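PDB 4Z48: uncharacterized protein TP-0789 domain-containing protein, which is of unknown function but, as a LolA-like protein, may take part in lipoprotein sorting or lipid handling in the cell envelope. Local coordinates for residues K48-H53 with Y62-F67. Sequence-based numbering, arbitrary orientation.
Sequences KTYSKH and YSLIVF
Tyr50 pairs with Leu64 where segments 48-53 and 62-67 run side by side. Its CB lies 3.9 Å from Leu64 O, the carbonyl that also accepts the Tyr50 backbone N-H. With CG beside the backbone N and anti to the carbonyl carbon (chi1 -56°), the ring runs back toward the Lys48 end of its own strand, bringing one edge to Val66. Tyr50 CD1 comes within 3.6 Å of Leu64 O. The same Tyr50 CD1 is 4.2 Å from Leu64 CD2. Tyr50 CE1 meets Val66 CG2 at 4.1 Å, and at the tip Tyr50 OH passes 3.9 Å from Lys48 CD. Tyr238 stacks on the ring. The segments run at 170° to one another within the hairpin of strands 41-54 and 60-69, in the antiparallel, strand-rich architecture of this LolA-like protein. Lys48–Val66, Tyr50–Leu64 and Lys52–Tyr62 are hydrogen-bonded pairs, each with two N-H···O bonds; that from Tyr50 N to Leu64 O (2.8 Å) is nearly straight, 170° at the hydrogen, and in the carbonyl plane. Between them lie two non-hydrogen-bonded pairs, whose side chains point to the other face. Thr49 OG1 lies alongside Ile65 CG1 at 3.9 Å, and Ser51 OG and Ser63 OG share a weak hydrogen bond of 3.4 Å.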
# COMPACT_ATOMS: atom_id res chain seq x y z
N LYS A 48 1.09 5.56 -13.51
CA LYS A 48 1.10 4.15 -13.90
C LYS A 48 1.99 3.41 -12.90
O LYS A 48 3.01 3.96 -12.45
CB LYS A 48 1.59 3.93 -15.34
CG LYS A 48 0.64 4.43 -16.42
CD LYS A 48 1.32 4.47 -17.78
CE LYS A 48 0.33 4.83 -18.87
NZ LYS A 48 -0.01 6.27 -18.87
N THR A 49 1.59 2.20 -12.49
CA THR A 49 2.35 1.38 -11.58
C THR A 49 2.76 0.08 -12.27
O THR A 49 1.91 -0.63 -12.78
CB THR A 49 1.58 1.10 -10.24
OG1 THR A 49 1.23 2.34 -9.61
CG2 THR A 49 2.42 0.30 -9.24
N TYR A 50 4.04 -0.26 -12.20
CA TYR A 50 4.58 -1.54 -12.71
C TYR A 50 5.08 -2.34 -11.51
O TYR A 50 5.72 -1.76 -10.64
CB TYR A 50 5.74 -1.28 -13.70
CG TYR A 50 5.38 -0.39 -14.86
CD1 TYR A 50 5.45 1.00 -14.75
CD2 TYR A 50 4.99 -0.92 -16.09
CE1 TYR A 50 5.10 1.83 -15.80
CE2 TYR A 50 4.69 -0.10 -17.17
CZ TYR A 50 4.74 1.28 -17.03
OH TYR A 50 4.43 2.10 -18.09
N SER A 51 4.75 -3.64 -11.41
CA SER A 51 5.23 -4.44 -10.27
C SER A 51 5.64 -5.80 -10.74
O SER A 51 5.07 -6.28 -11.71
CB SER A 51 4.18 -4.57 -9.17
OG SER A 51 3.50 -3.34 -8.94
N LYS A 52 6.63 -6.41 -10.09
CA LYS A 52 7.09 -7.73 -10.43
C LYS A 52 7.74 -8.37 -9.22
O LYS A 52 8.46 -7.70 -8.48
CB LYS A 52 8.07 -7.66 -11.63
CG LYS A 52 8.45 -9.03 -12.20
CD LYS A 52 9.42 -8.89 -13.35
CE LYS A 52 9.81 -10.25 -13.85
NZ LYS A 52 10.63 -10.16 -15.08
N HIS A 53 7.45 -9.67 -9.01
CA HIS A 53 8.02 -10.46 -7.91
C HIS A 53 9.45 -10.82 -8.23
O HIS A 53 9.82 -10.95 -9.40
CB HIS A 53 7.16 -11.71 -7.62
CG HIS A 53 5.93 -11.36 -6.85
ND1 HIS A 53 4.83 -10.81 -7.47
CD2 HIS A 53 5.73 -11.33 -5.51
CE1 HIS A 53 3.95 -10.55 -6.51
NE2 HIS A 53 4.46 -10.82 -5.31
N TYR A 62 9.10 -5.82 -6.44
CA TYR A 62 9.67 -4.55 -6.93
C TYR A 62 8.57 -3.78 -7.62
O TYR A 62 7.77 -4.38 -8.35
CB TYR A 62 10.91 -4.72 -7.85
CG TYR A 62 12.17 -5.23 -7.17
CD1 TYR A 62 12.15 -5.68 -5.85
CD2 TYR A 62 13.37 -5.34 -7.88
CE1 TYR A 62 13.29 -6.21 -5.25
CE2 TYR A 62 14.51 -5.88 -7.29
CZ TYR A 62 14.47 -6.30 -5.96
OH TYR A 62 15.59 -6.80 -5.34
N SER A 63 8.54 -2.45 -7.40
CA SER A 63 7.54 -1.58 -8.00
C SER A 63 8.18 -0.32 -8.62
O SER A 63 9.15 0.18 -8.08
CB SER A 63 6.50 -1.14 -6.97
OG SER A 63 5.63 -2.18 -6.58
N LEU A 64 7.61 0.16 -9.74
CA LEU A 64 7.97 1.41 -10.40
C LEU A 64 6.68 2.21 -10.58
O LEU A 64 5.74 1.74 -11.23
CB LEU A 64 8.74 1.22 -11.75
CG LEU A 64 9.20 2.51 -12.45
CD1 LEU A 64 10.47 3.09 -11.78
CD2 LEU A 64 9.42 2.28 -13.95
N ILE A 65 6.64 3.42 -9.98
CA ILE A 65 5.49 4.33 -10.08
C ILE A 65 5.92 5.50 -10.94
O ILE A 65 6.87 6.17 -10.59
CB ILE A 65 4.94 4.76 -8.69
CG1 ILE A 65 4.52 3.52 -7.85
CG2 ILE A 65 3.76 5.75 -8.87
CD1 ILE A 65 4.29 3.83 -6.44
N VAL A 66 5.24 5.71 -12.09
CA VAL A 66 5.58 6.78 -13.02
C VAL A 66 4.41 7.77 -13.13
O VAL A 66 3.34 7.39 -13.60
CB VAL A 66 5.96 6.24 -14.43
CG1 VAL A 66 6.44 7.39 -15.32
CG2 VAL A 66 7.03 5.16 -14.36
N PHE A 67 4.63 9.03 -12.71
CA PHE A 67 3.60 10.09 -12.81
C PHE A 67 3.63 10.73 -14.19
O PHE A 67 4.71 11.05 -14.73
CB PHE A 67 3.83 11.19 -11.72
CG PHE A 67 3.47 10.66 -10.36
CD1 PHE A 67 4.39 9.93 -9.60
CD2 PHE A 67 2.19 10.81 -9.86
CE1 PHE A 67 4.02 9.36 -8.38
CE2 PHE A 67 1.83 10.28 -8.61
CZ PHE A 67 2.75 9.53 -7.90